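Local structure of uncharacterized protein Atu1656 (Agrobacterium tumefaciens, 2OJH) at residues 28-33 and 227-232; 218-223 and 241-246; 250-255 and 261-266; 277-280 and 285-288. The protein is of unknown function but belongs to the TolB family and folds as a six-bladed beta-propeller. One frame throughout, in Å; residues are numbered along the deposited sequence. Where two conformers were deposited one is given.

In the fold
All four contacts lie in two neighbouring blades of the propeller. Contacts 2 and 3 are internal to the blade of strands 217-224, 230-237, 247-255 and 262-267. Contact 4 belongs to the next blade, built from both chain ends, and contact 1 spans the two. Chemistry follows depth. Contact 1, at the surface, rests on an arginine-aspartate salt bridge; contact 3 is a partly buried outer hairpin, mainly apolar on the face of V251, L253 and F265, polar on that of Q252 and T263. Contact 2, partly buried, is an aromatic cluster with water and acetate, whereas buried contact 4 combines backbone bonds with a tryptophan-phenylalanine pair. F286 of contact 4 touches I29, V232, V251, L264 and F265, uniting contacts 1, 3 and 4.

Contact 1 (28-33 and 227-232); sequences NIRTRK and SGDKVV
Across this contact the backbones stay well apart, with even the nearest alpha carbons, those of I29 and K230, separated by 9.4 Å, so that side chains alone span the gap. R30 and D229 reach out from opposite directions and meet end-on. NH1 of R30 donates to the syn lone pair of D229 OD2 at 2.9 Å, while NH2 of R30 reaches D229 OD1 at 3.2 Å and also bonds OD2. The oxygens lie near the guanidinium plane, although the two flat groups are twisted 32° apart. A long arginine suits this place: its chain, bent at chi2 (-51°), crosses to the other blade, and its NE is held by D284. I29 covers one face of this group, its CD1 3.6 Å from the plane over the centre of the R30 guanidinium and touching K230 CG at 3.9 Å. Beyond that methylene, K230 extends to D255. The short turn carrying R30 is shaped by N28, whose OD1 accepts from R30 N at 2.7 Å, an Asx turn, and from T31 N at 2.9 Å, which extends it to an Asx motif. The salt bridge thus ties the turn between strands 22-28 and 33-40 to the loop leading into strand 230-237, joining adjacent blades at the surface of the beta-propeller.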
loop_
_atom_site.group_PDB
_atom_site.type_symbol
_atom_site.label_atom_id
_atom_site.label_comp_id
_atom_site.label_asym_id
_atom_site.label_seq_id
_atom_site.Cartn_x
_atom_site.Cartn_y
_atom_site.Cartn_z
ATOM N N ASN A 28 -14.717 6.663 -6.949
ATOM C CA ASN A 28 -15.781 6.304 -6.034
ATOM C C ASN A 28 -16.387 5.013 -6.560
ATOM O O ASN A 28 -16.924 4.979 -7.660
ATOM C CB ASN A 28 -16.811 7.439 -5.933
ATOM C CG ASN A 28 -17.953 7.117 -4.961
ATOM O OD1 ASN A 28 -18.565 6.057 -5.047
ATOM N ND2 ASN A 28 -18.247 8.047 -4.041
ATOM N N ILE A 29 -16.285 3.934 -5.783
ATOM C CA ILE A 29 -16.799 2.653 -6.237
ATOM C C ILE A 29 -18.324 2.512 -6.163
ATOM O O ILE A 29 -18.886 1.600 -6.765
ATOM C CB ILE A 29 -16.128 1.448 -5.511
ATOM C CG1 ILE A 29 -16.494 1.416 -4.013
ATOM C CG2 ILE A 29 -14.595 1.436 -5.740
ATOM C CD1 ILE A 29 -16.383 -0.048 -3.382
ATOM N N ARG A 30 -18.990 3.409 -5.441
ATOM C CA ARG A 30 -20.447 3.374 -5.355
ATOM C C ARG A 30 -21.114 4.038 -6.572
ATOM O O ARG A 30 -22.032 3.491 -7.166
ATOM C CB ARG A 30 -20.915 4.044 -4.049
ATOM C CG ARG A 30 -20.228 3.494 -2.789
ATOM C CD ARG A 30 -20.295 1.962 -2.712
ATOM N NE ARG A 30 -19.612 1.467 -1.518
ATOM C CZ ARG A 30 -19.353 0.190 -1.267
ATOM N NH1 ARG A 30 -19.716 -0.760 -2.126
ATOM N NH2 ARG A 30 -18.731 -0.144 -0.145
ATOM N N THR A 31 -20.637 5.225 -6.925
ATOM C CA THR A 31 -21.196 6.023 -8.021
ATOM C C THR A 31 -20.431 5.773 -9.325
ATOM O O THR A 31 -20.891 6.154 -10.403
ATOM C CB THR A 31 -21.104 7.505 -7.704
ATOM O OG1 THR A 31 -19.726 7.852 -7.604
ATOM C CG2 THR A 31 -21.806 7.847 -6.379
ATOM N N ARG A 32 -19.265 5.147 -9.206
ATOM C CA ARG A 32 -18.361 4.838 -10.315
ATOM C C ARG A 32 -17.888 6.117 -11.036
ATOM O O ARG A 32 -17.704 6.140 -12.246
ATOM C CB ARG A 32 -18.972 3.787 -11.263
ATOM C CG ARG A 32 -19.287 2.423 -10.574
ATOM C CD ARG A 32 -18.010 1.680 -10.235
ATOM N NE ARG A 32 -18.188 0.512 -9.370
ATOM C CZ ARG A 32 -18.141 -0.746 -9.791
ATOM N NH1 ARG A 32 -17.948 -1.018 -11.076
ATOM N NH2 ARG A 32 -18.302 -1.739 -8.922
ATOM N N LYS A 33 -17.681 7.177 -10.255
ATOM C CA LYS A 33 -17.166 8.449 -10.754
ATOM C C LYS A 33 -15.729 8.646 -10.269
ATOM O O LYS A 33 -15.416 8.323 -9.114
ATOM C CB LYS A 33 -17.962 9.632 -10.189
ATOM C CG LYS A 33 -19.470 9.607 -10.372
ATOM C CD LYS A 33 -19.907 10.250 -11.644
ATOM C CE LYS A 33 -20.288 9.182 -12.654
ATOM N NZ LYS A 33 -21.608 9.567 -13.198
ATOM N N SER A 227 -14.947 -0.806 4.616
ATOM C CA SER A 227 -16.353 -1.117 4.734
ATOM C C SER A 227 -16.605 -2.620 4.695
ATOM O O SER A 227 -17.736 -3.082 4.912
ATOM C CB SER A 227 -17.148 -0.366 3.675
ATOM O OG SER A 227 -17.087 1.029 3.932
ATOM N N GLY A 228 -15.546 -3.373 4.408
ATOM C CA GLY A 228 -15.554 -4.824 4.540
ATOM C C GLY A 228 -16.242 -5.616 3.465
ATOM O O GLY A 228 -16.530 -6.802 3.670
ATOM N N ASP A 229 -16.485 -5.004 2.311
ATOM C CA ASP A 229 -17.166 -5.730 1.230
ATOM C C ASP A 229 -16.296 -5.965 -0.017
ATOM O O ASP A 229 -16.613 -6.823 -0.840
ATOM C CB ASP A 229 -18.509 -5.059 0.824
ATOM C CG ASP A 229 -18.343 -3.603 0.334
ATOM O OD1 ASP A 229 -17.431 -2.902 0.805
ATOM O OD2 ASP A 229 -19.145 -3.167 -0.528
ATOM N N LYS A 230 -15.218 -5.192 -0.156
ATOM C CA LYS A 230 -14.475 -5.138 -1.422
ATOM C C LYS A 230 -12.979 -5.065 -1.197
ATOM O O LYS A 230 -12.490 -4.554 -0.173
ATOM C CB LYS A 230 -14.899 -3.902 -2.255
ATOM C CG LYS A 230 -16.344 -3.877 -2.797
ATOM C CD LYS A 230 -16.567 -4.960 -3.836
ATOM C CE LYS A 230 -17.972 -4.861 -4.445
ATOM N NZ LYS A 230 -18.355 -6.068 -5.253
ATOM N N VAL A 231 -12.258 -5.571 -2.189
ATOM C CA VAL A 231 -10.807 -5.441 -2.273
ATOM C C VAL A 231 -10.472 -4.834 -3.640
ATOM O O VAL A 231 -10.917 -5.359 -4.685
ATOM C CB VAL A 231 -10.133 -6.860 -2.176
ATOM C CG1 VAL A 231 -8.623 -6.788 -2.457
ATOM C CG2 VAL A 231 -10.425 -7.508 -0.791
ATOM N N VAL A 232 -9.648 -3.782 -3.629
ATOM C CA VAL A 232 -9.121 -3.180 -4.870
ATOM C C VAL A 232 -7.666 -3.665 -5.053
ATOM O O VAL A 232 -6.953 -3.918 -4.072
ATOM C CB VAL A 232 -9.220 -1.599 -4.822
ATOM C CG1 VAL A 232 -8.279 -1.026 -3.795
ATOM C CG2 VAL A 232 -8.955 -0.964 -6.187
HETATM O O HOH W 1 -18.771 2.124 2.447
#

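Contact 2 (218-223 and 241-246); sequences GDWFPH and FDHPRD. With ACY (acetic acid), chain B; ACY (acetic acid), chain C.
W220, F221 and H243 form an aromatic cluster between the innermost strand of a propeller blade, 217-224, and the long loop that connects its two middle strands. H243 lies over one face of the W220 indole. Its CB sits 3.6 Å from the centroid of the six-membered ring and only 4° off the normal, a CH-pi contact, and its imidazole continues outward as an offset stack with planes 29° apart. With CG placed between its backbone N and carbonyl carbon (chi1 54°), the imidazole is carried over the far rim of the indole, where H243 CD2 approaches W220 CH2 to 3.2 Å. F221 completes the group from another side, its CZ 3.9 Å from H243 CB. Histidine suits the place because it stacks like an aromatic yet keeps two ring nitrogens for polar partners: ND1 bonds Q271, and NE2 donates to an acetate, probably from the crystallisation liquor, at 3.2 Å from its OXT. Tryptophan likewise offers a broad face and one N-H. W220 NE1 is close to D242 O but badly angled for a direct bond, and a water joins them, accepting from W220 NE1 at 2.8 Å and lying 2.7 Å from D242 O, to which it can donate.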
loop_
_atom_site.group_PDB
_atom_site.type_symbol
_atom_site.label_atom_id
_atom_site.label_comp_id
_atom_site.label_asym_id
_atom_site.label_seq_id
_atom_site.Cartn_x
_atom_site.Cartn_y
_atom_site.Cartn_z
ATOM N N GLY A 218 -0.858 -11.107 -13.144
ATOM C CA GLY A 218 -0.126 -10.929 -11.881
ATOM C C GLY A 218 -0.823 -9.843 -11.065
ATOM O O GLY A 218 -0.923 -8.691 -11.498
ATOM N N ASP A 219 -1.268 -10.207 -9.863
ATOM C CA ASP A 219 -2.236 -9.418 -9.125
ATOM C C ASP A 219 -1.425 -8.885 -7.988
ATOM O O ASP A 219 -0.698 -9.649 -7.342
ATOM C CB ASP A 219 -3.388 -10.331 -8.640
ATOM C CG ASP A 219 -4.275 -10.845 -9.782
ATOM O OD1 ASP A 219 -4.387 -10.147 -10.802
ATOM O OD2 ASP A 219 -4.896 -11.922 -9.644
ATOM N N TRP A 220 -1.525 -7.570 -7.735
ATOM C CA TRP A 220 -0.588 -6.909 -6.856
ATOM C C TRP A 220 -1.334 -5.886 -5.994
ATOM O O TRP A 220 -2.426 -5.425 -6.349
ATOM C CB TRP A 220 0.454 -6.172 -7.719
ATOM C CG TRP A 220 1.626 -7.041 -8.206
ATOM C CD1 TRP A 220 1.696 -7.809 -9.345
ATOM C CD2 TRP A 220 2.869 -7.189 -7.537
ATOM N NE1 TRP A 220 2.946 -8.434 -9.415
ATOM C CE2 TRP A 220 3.664 -8.063 -8.289
ATOM C CE3 TRP A 220 3.384 -6.670 -6.324
ATOM C CZ2 TRP A 220 4.955 -8.429 -7.882
ATOM C CZ3 TRP A 220 4.655 -7.042 -5.931
ATOM C CH2 TRP A 220 5.429 -7.895 -6.710
ATOM N N PHE A 221 -0.748 -5.506 -4.876
ATOM C CA PHE A 221 -1.294 -4.417 -4.088
ATOM C C PHE A 221 -2.752 -4.588 -3.605
ATOM O O PHE A 221 -3.561 -3.664 -3.778
ATOM C CB PHE A 221 -1.175 -3.069 -4.845
ATOM C CG PHE A 221 0.068 -2.932 -5.685
ATOM C CD1 PHE A 221 1.352 -2.963 -5.093
ATOM C CD2 PHE A 221 -0.043 -2.754 -7.064
ATOM C CE1 PHE A 221 2.517 -2.875 -5.892
ATOM C CE2 PHE A 221 1.113 -2.647 -7.878
ATOM C CZ PHE A 221 2.393 -2.708 -7.294
ATOM N N PRO A 222 -3.100 -5.730 -2.967
ATOM C CA PRO A 222 -4.472 -5.812 -2.402
ATOM C C PRO A 222 -4.731 -4.857 -1.231
ATOM O O PRO A 222 -3.924 -4.783 -0.266
ATOM C CB PRO A 222 -4.589 -7.300 -1.995
ATOM C CG PRO A 222 -3.151 -7.725 -1.704
ATOM C CD PRO A 222 -2.344 -6.988 -2.761
ATOM N N HIS A 223 -5.814 -4.068 -1.347
ATOM C CA HIS A 223 -6.303 -3.271 -0.247
ATOM C C HIS A 223 -7.781 -3.553 0.021
ATOM O O HIS A 223 -8.636 -3.162 -0.760
ATOM C CB HIS A 223 -6.024 -1.778 -0.509
ATOM C CG HIS A 223 -4.593 -1.496 -0.852
ATOM N ND1 HIS A 223 -3.568 -1.697 0.045
ATOM C CD2 HIS A 223 -4.011 -1.070 -2.001
ATOM C CE1 HIS A 223 -2.421 -1.366 -0.519
ATOM N NE2 HIS A 223 -2.661 -0.968 -1.757
ATOM N N PHE A 241 7.197 -9.368 -15.147
ATOM C CA PHE A 241 7.934 -9.888 -14.005
ATOM C C PHE A 241 7.995 -8.831 -12.936
ATOM O O PHE A 241 8.316 -7.680 -13.209
ATOM C CB PHE A 241 9.368 -10.357 -14.378
ATOM C CG PHE A 241 10.117 -10.973 -13.221
ATOM C CD1 PHE A 241 9.918 -12.307 -12.877
ATOM C CD2 PHE A 241 10.971 -10.198 -12.424
ATOM C CE1 PHE A 241 10.575 -12.870 -11.772
ATOM C CE2 PHE A 241 11.636 -10.752 -11.326
ATOM C CZ PHE A 241 11.429 -12.098 -11.002
ATOM N N ASP A 242 7.689 -9.228 -11.715
ATOM C CA ASP A 242 7.707 -8.310 -10.588
ATOM C C ASP A 242 6.638 -7.197 -10.779
ATOM O O ASP A 242 5.588 -7.448 -11.368
ATOM C CB ASP A 242 9.099 -7.727 -10.451
ATOM C CG ASP A 242 9.569 -7.691 -9.041
ATOM O OD1 ASP A 242 8.756 -7.895 -8.118
ATOM O OD2 ASP A 242 10.777 -7.487 -8.837
ATOM N N HIS A 243 6.909 -5.986 -10.291
ATOM C CA HIS A 243 5.921 -4.882 -10.354
ATOM C C HIS A 243 6.517 -3.546 -10.865
ATOM O O HIS A 243 6.734 -2.604 -10.097
ATOM C CB HIS A 243 5.277 -4.679 -8.989
ATOM C CG HIS A 243 6.253 -4.469 -7.869
ATOM N ND1 HIS A 243 6.286 -3.316 -7.116
ATOM C CD2 HIS A 243 7.207 -5.276 -7.349
ATOM C CE1 HIS A 243 7.215 -3.418 -6.182
ATOM N NE2 HIS A 243 7.784 -4.600 -6.296
ATOM N N PRO A 244 6.799 -3.480 -12.153
ATOM C CA PRO A 244 7.440 -2.324 -12.766
ATOM C C PRO A 244 6.554 -1.055 -12.851
ATOM O O PRO A 244 5.327 -1.105 -12.618
ATOM C CB PRO A 244 7.716 -2.816 -14.195
ATOM C CG PRO A 244 7.622 -4.296 -14.116
ATOM C CD PRO A 244 6.529 -4.519 -13.155
ATOM N N ARG A 245 7.200 0.053 -13.212
ATOM C CA ARG A 245 6.534 1.298 -13.561
ATOM C C ARG A 245 5.970 1.234 -14.955
ATOM O O ARG A 245 6.360 0.376 -15.749
ATOM C CB ARG A 245 7.555 2.423 -13.592
ATOM C CG ARG A 245 8.170 2.731 -12.275
ATOM C CD ARG A 245 8.703 4.138 -12.302
ATOM N NE ARG A 245 9.134 4.500 -10.972
ATOM C CZ ARG A 245 8.307 4.706 -9.950
ATOM N NH1 ARG A 245 6.984 4.623 -10.107
ATOM N NH2 ARG A 245 8.812 5.004 -8.763
ATOM N N ASP A 246 5.091 2.189 -15.250
ATOM C CA ASP A 246 4.796 2.620 -16.624
ATOM C C ASP A 246 4.406 1.525 -17.591
ATOM O O ASP A 246 4.972 1.421 -18.698
ATOM C CB ASP A 246 5.948 3.475 -17.195
ATOM C CG ASP A 246 6.237 4.723 -16.358
ATOM O OD1 ASP A 246 5.349 5.220 -15.646
ATOM O OD2 ASP A 246 7.369 5.231 -16.418
HETATM C C ACY B . 6.773 -12.209 -9.967
HETATM O O ACY B . 7.365 -11.676 -8.995
HETATM O OXT ACY B . 6.605 -11.663 -11.079
HETATM C CH3 ACY B . 6.218 -13.595 -9.803
HETATM C C ACY C . 9.234 -5.387 -2.640
HETATM O O ACY C . 9.247 -4.142 -2.485
HETATM O OXT ACY C . 8.807 -5.973 -3.647
HETATM C CH3 ACY C . 9.751 -6.260 -1.551
HETATM O O HOH W 2 4.018 -9.620 -11.699
#

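Contact 3 (250-255 and 261-266); sequences RVQLMD and VETLFD
V251 fits against the ring of F265, its CB 3.7 Å above the plane and offset toward the rim, while V251 CG2 comes to 3.5 Å from F265 CE2. The two side chains lie alongside, both projecting to the same face of this antiparallel hairpin, the outer edge of a propeller blade. Next to them the register slips by one: L264 and F265 both oppose V251 in a classic beta bulge, with the helical backbone angles of L264 taking up the extra residue. The bulge turns L264 toward L253, and its branched end closes round L253 CB, which lies 3.8 Å from L264 CD1 and about as far from L264 CG and CD2. E262 lies alongside L253, its CG against L253 CB, and sends its carboxylate on to R32. F286 of the adjoining blade packs against V251, L264 and F265. On the opposite face Q252 curls back at chi2 (-79°), so that its OE1 accepts from T263 OG1 at 2.7 Å, in the amide plane and on a lone pair; its NE2 rests on V261 CG1. Paired backbone bonds, L253 N to E262 O at 2.9 Å and E262 N to L253 O at 2.7 Å, fix the strands. The chemistry implies a two-faced hairpin: a mainly apolar face turned to the next blade, E262 at its rim, and the buried amide oxygen of Q252 satisfied by a threonine hydroxyl.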
loop_
_atom_site.group_PDB
_atom_site.type_symbol
_atom_site.label_atom_id
_atom_site.label_comp_id
_atom_site.label_asym_id
_atom_site.label_seq_id
_atom_site.Cartn_x
_atom_site.Cartn_y
_atom_site.Cartn_z
ATOM N N ARG A 250 -4.570 -2.869 -15.188
ATOM C CA ARG A 250 -6.001 -2.828 -14.900
ATOM C C ARG A 250 -6.157 -2.621 -13.402
ATOM O O ARG A 250 -5.492 -3.297 -12.632
ATOM C CB ARG A 250 -6.665 -4.153 -15.281
ATOM C CG ARG A 250 -6.614 -4.514 -16.763
ATOM C CD ARG A 250 -7.046 -5.969 -16.999
ATOM N NE ARG A 250 -7.457 -6.228 -18.382
ATOM C CZ ARG A 250 -6.635 -6.550 -19.382
ATOM N NH1 ARG A 250 -5.324 -6.647 -19.182
ATOM N NH2 ARG A 250 -7.129 -6.773 -20.596
ATOM N N VAL A 251 -7.008 -1.683 -12.994
ATOM C CA VAL A 251 -7.366 -1.529 -11.591
ATOM C C VAL A 251 -8.634 -2.379 -11.427
ATOM O O VAL A 251 -9.640 -2.159 -12.117
ATOM C CB VAL A 251 -7.561 -0.050 -11.196
ATOM C CG1 VAL A 251 -8.084 0.095 -9.757
ATOM C CG2 VAL A 251 -6.234 0.726 -11.356
ATOM N N GLN A 252 -8.545 -3.371 -10.541
ATOM C CA GLN A 252 -9.573 -4.358 -10.370
ATOM C C GLN A 252 -10.244 -4.216 -9.030
ATOM O O GLN A 252 -9.664 -3.676 -8.087
ATOM C CB GLN A 252 -8.972 -5.765 -10.413
ATOM C CG GLN A 252 -8.118 -6.068 -11.603
ATOM C CD GLN A 252 -8.942 -6.370 -12.806
ATOM O OE1 GLN A 252 -9.218 -5.485 -13.593
ATOM N NE2 GLN A 252 -9.379 -7.615 -12.945
ATOM N N LEU A 253 -11.457 -4.757 -8.949
ATOM C CA LEU A 253 -12.199 -4.812 -7.701
ATOM C C LEU A 253 -12.861 -6.181 -7.614
ATOM O O LEU A 253 -13.279 -6.751 -8.646
ATOM C CB LEU A 253 -13.272 -3.710 -7.660
ATOM C CG LEU A 253 -13.918 -3.339 -6.314
ATOM C CD1 LEU A 253 -12.968 -2.566 -5.477
ATOM C CD2 LEU A 253 -15.222 -2.504 -6.490
HETATM N N MSE A 254 -12.940 -6.702 -6.391
HETATM C CA MSE A 254 -13.646 -7.958 -6.116
HETATM C C MSE A 254 -14.214 -7.993 -4.695
HETATM O O MSE A 254 -13.838 -7.180 -3.845
HETATM C CB MSE A 254 -12.677 -9.120 -6.279
HETATM C CG MSE A 254 -11.577 -9.085 -5.229
HETATM SE SE MSE A 254 -10.205 -10.428 -5.569
HETATM C CE MSE A 254 -8.890 -9.805 -4.277
ATOM N N ASP A 255 -15.094 -8.964 -4.445
ATOM C CA ASP A 255 -15.628 -9.241 -3.098
ATOM C C ASP A 255 -14.499 -9.755 -2.184
ATOM O O ASP A 255 -13.473 -10.248 -2.682
ATOM C CB ASP A 255 -16.759 -10.289 -3.179
ATOM C CG ASP A 255 -17.980 -9.805 -3.979
ATOM O OD1 ASP A 255 -18.168 -8.579 -4.125
ATOM O OD2 ASP A 255 -18.773 -10.654 -4.463
ATOM N N VAL A 261 -14.991 -10.503 -9.619
ATOM C CA VAL A 261 -13.845 -9.690 -10.022
ATOM C C VAL A 261 -14.285 -8.829 -11.207
ATOM O O VAL A 261 -14.919 -9.320 -12.149
ATOM C CB VAL A 261 -12.636 -10.549 -10.423
ATOM C CG1 VAL A 261 -11.450 -9.661 -10.764
ATOM C CG2 VAL A 261 -12.261 -11.491 -9.287
ATOM N N GLU A 262 -13.981 -7.541 -11.148
ATOM C CA GLU A 262 -14.285 -6.659 -12.264
ATOM C C GLU A 262 -13.136 -5.694 -12.500
ATOM O O GLU A 262 -12.369 -5.403 -11.580
ATOM C CB GLU A 262 -15.593 -5.898 -12.020
ATOM C CG GLU A 262 -15.576 -4.967 -10.799
ATOM C CD GLU A 262 -16.957 -4.409 -10.489
ATOM O OE1 GLU A 262 -17.563 -3.793 -11.400
ATOM O OE2 GLU A 262 -17.448 -4.604 -9.355
ATOM N N THR A 263 -13.029 -5.203 -13.729
ATOM C CA THR A 263 -12.095 -4.116 -14.049
ATOM C C THR A 263 -12.805 -2.795 -13.847
ATOM O O THR A 263 -13.818 -2.513 -14.488
ATOM C CB THR A 263 -11.582 -4.231 -15.501
ATOM O OG1 THR A 263 -10.936 -5.498 -15.648
ATOM C CG2 THR A 263 -10.570 -3.142 -15.817
ATOM N N LEU A 264 -12.312 -1.990 -12.917
ATOM C CA LEU A 264 -12.869 -0.671 -12.725
ATOM C C LEU A 264 -12.431 0.230 -13.884
ATOM O O LEU A 264 -13.264 0.889 -14.507
ATOM C CB LEU A 264 -12.417 -0.095 -11.369
ATOM C CG LEU A 264 -12.965 -0.889 -10.194
ATOM C CD1 LEU A 264 -12.489 -0.210 -8.856
ATOM C CD2 LEU A 264 -14.489 -1.025 -10.216
ATOM N N PHE A 265 -11.129 0.271 -14.189
ATOM C CA PHE A 265 -10.651 1.027 -15.354
ATOM C C PHE A 265 -9.261 0.527 -15.766
ATOM O O PHE A 265 -8.584 -0.090 -14.963
ATOM C CB PHE A 265 -10.627 2.532 -15.056
ATOM C CG PHE A 265 -10.061 2.875 -13.702
ATOM C CD1 PHE A 265 -10.899 2.944 -12.595
ATOM C CD2 PHE A 265 -8.700 3.137 -13.538
ATOM C CE1 PHE A 265 -10.386 3.270 -11.331
ATOM C CE2 PHE A 265 -8.177 3.474 -12.285
ATOM C CZ PHE A 265 -9.029 3.523 -11.184
ATOM N N ASP A 266 -8.891 0.752 -17.036
ATOM C CA ASP A 266 -7.505 0.617 -17.496
ATOM C C ASP A 266 -6.700 1.811 -17.006
ATOM O O ASP A 266 -7.251 2.891 -16.766
ATOM C CB ASP A 266 -7.424 0.605 -18.999
ATOM C CG ASP A 266 -8.106 -0.609 -19.616
ATOM O OD1 ASP A 266 -8.308 -1.615 -18.911
ATOM O OD2 ASP A 266 -8.437 -0.545 -20.817
#

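Contact 4 (277-280 and 285-288); sequences PNWS and EFAY
N278 grips A287 twice: its carbonyl O accepts from A287 N at 2.9 Å, and its side-chain ND2 donates to A287 O at 2.8 Å, nearly in the plane of the amide. Held between backbone N and carbonyl carbon (chi1 59°), the asparagine side chain lies beside F286 and faces the strand, acting like an extra backbone link that satisfies a buried carbonyl. Two residues further along, S280 N bonds E285 O at 2.9 Å. Between these bonds W279 and F286 oppose each other, the edge of F286 turned to the face of W279 in a T-shaped pair with planes 72° apart and centroids 5.5 Å apart. F286 CB also lies over the indole, 4.2 Å from the centroid of its six-membered ring. This is the inner edge of the blade that closes the propeller: 285-291, near the C-terminus, pairs on its other side with the N-terminal strand 22-28, the Velcro closure of beta-propellers, and W279 and S280 begin the Trp-Ser-Pro-Asp-Gly turn found in TolB-like repeats. Outside the first shell, a water accepts from S280 OG at 2.9 Å and donates to E285 OE1 at 2.7 Å, while E285 OE2 takes a bond from N28. The indole has a broad face for F286 and an N-H for the preceding blade: W279 NE1 bonds the carbonyl of H223, and V232 packs on both W279 and F286.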
loop_
_atom_site.group_PDB
_atom_site.type_symbol
_atom_site.label_atom_id
_atom_site.label_comp_id
_atom_site.label_asym_id
_atom_site.label_seq_id
_atom_site.Cartn_x
_atom_site.Cartn_y
_atom_site.Cartn_z
ATOM N N PRO A 277 -1.949 1.331 1.577
ATOM C CA PRO A 277 -3.402 1.343 1.822
ATOM C C PRO A 277 -4.048 2.647 1.377
ATOM O O PRO A 277 -3.667 3.726 1.858
ATOM C CB PRO A 277 -3.522 1.131 3.322
ATOM C CG PRO A 277 -2.272 0.415 3.732
ATOM C CD PRO A 277 -1.185 0.926 2.779
ATOM N N ASN A 278 -4.975 2.564 0.412
ATOM C CA ASN A 278 -5.458 3.798 -0.260
ATOM C C ASN A 278 -6.958 4.207 -0.125
ATOM O O ASN A 278 -7.440 5.072 -0.866
ATOM C CB ASN A 278 -5.110 3.682 -1.731
ATOM C CG ASN A 278 -5.740 2.477 -2.363
ATOM O OD1 ASN A 278 -6.020 1.485 -1.679
ATOM N ND2 ASN A 278 -6.010 2.562 -3.657
ATOM N N TRP A 279 -7.700 3.587 0.794
ATOM C CA TRP A 279 -9.148 3.798 0.858
ATOM C C TRP A 279 -9.431 5.002 1.710
ATOM O O TRP A 279 -8.769 5.225 2.753
ATOM C CB TRP A 279 -9.858 2.578 1.483
ATOM C CG TRP A 279 -9.975 1.376 0.562
ATOM C CD1 TRP A 279 -9.119 0.320 0.454
ATOM C CD2 TRP A 279 -11.011 1.158 -0.397
ATOM N NE1 TRP A 279 -9.576 -0.566 -0.517
ATOM C CE2 TRP A 279 -10.752 -0.076 -1.030
ATOM C CE3 TRP A 279 -12.164 1.872 -0.750
ATOM C CZ2 TRP A 279 -11.587 -0.580 -2.037
ATOM C CZ3 TRP A 279 -13.001 1.360 -1.735
ATOM C CH2 TRP A 279 -12.704 0.161 -2.367
ATOM N N SER A 280 -10.427 5.773 1.286
ATOM C CA SER A 280 -11.100 6.729 2.171
ATOM C C SER A 280 -11.628 5.985 3.405
ATOM O O SER A 280 -11.998 4.801 3.319
ATOM C CB SER A 280 -12.283 7.326 1.417
ATOM O OG SER A 280 -13.077 8.084 2.291
ATOM N N GLU A 285 -14.553 5.204 -1.614
ATOM C CA GLU A 285 -13.630 5.791 -2.586
ATOM C C GLU A 285 -12.217 5.373 -2.265
ATOM O O GLU A 285 -11.885 5.151 -1.094
ATOM C CB GLU A 285 -13.689 7.328 -2.554
ATOM C CG GLU A 285 -15.065 7.875 -2.782
ATOM C CD GLU A 285 -15.143 9.394 -2.782
ATOM O OE1 GLU A 285 -14.471 10.053 -1.967
ATOM O OE2 GLU A 285 -15.935 9.907 -3.586
ATOM N N PHE A 286 -11.394 5.252 -3.299
ATOM C CA PHE A 286 -9.960 5.077 -3.056
ATOM C C PHE A 286 -9.122 6.065 -3.879
ATOM O O PHE A 286 -9.554 6.508 -4.964
ATOM C CB PHE A 286 -9.562 3.610 -3.309
ATOM C CG PHE A 286 -9.771 3.169 -4.723
ATOM C CD1 PHE A 286 -8.803 3.450 -5.667
ATOM C CD2 PHE A 286 -10.915 2.446 -5.098
ATOM C CE1 PHE A 286 -8.956 3.075 -6.980
ATOM C CE2 PHE A 286 -11.089 2.041 -6.429
ATOM C CZ PHE A 286 -10.119 2.348 -7.370
ATOM N N ALA A 287 -7.925 6.407 -3.369
ATOM C CA ALA A 287 -6.971 7.253 -4.068
ATOM C C ALA A 287 -5.964 6.373 -4.834
ATOM O O ALA A 287 -5.683 5.241 -4.424
ATOM C CB ALA A 287 -6.230 8.193 -3.050
ATOM N N TYR A 288 -5.469 6.895 -5.957
ATOM C CA TYR A 288 -4.510 6.193 -6.821
ATOM C C TYR A 288 -3.766 7.221 -7.696
ATOM O O TYR A 288 -4.183 8.389 -7.786
ATOM C CB TYR A 288 -5.220 5.120 -7.674
ATOM C CG TYR A 288 -6.182 5.705 -8.683
ATOM C CD1 TYR A 288 -7.469 6.107 -8.299
ATOM C CD2 TYR A 288 -5.794 5.884 -10.027
ATOM C CE1 TYR A 288 -8.348 6.692 -9.230
ATOM C CE2 TYR A 288 -6.657 6.465 -10.953
ATOM C CZ TYR A 288 -7.936 6.842 -10.547
ATOM O OH TYR A 288 -8.776 7.431 -11.437
HETATM O O HOH W 3 -14.593 10.009 0.701
#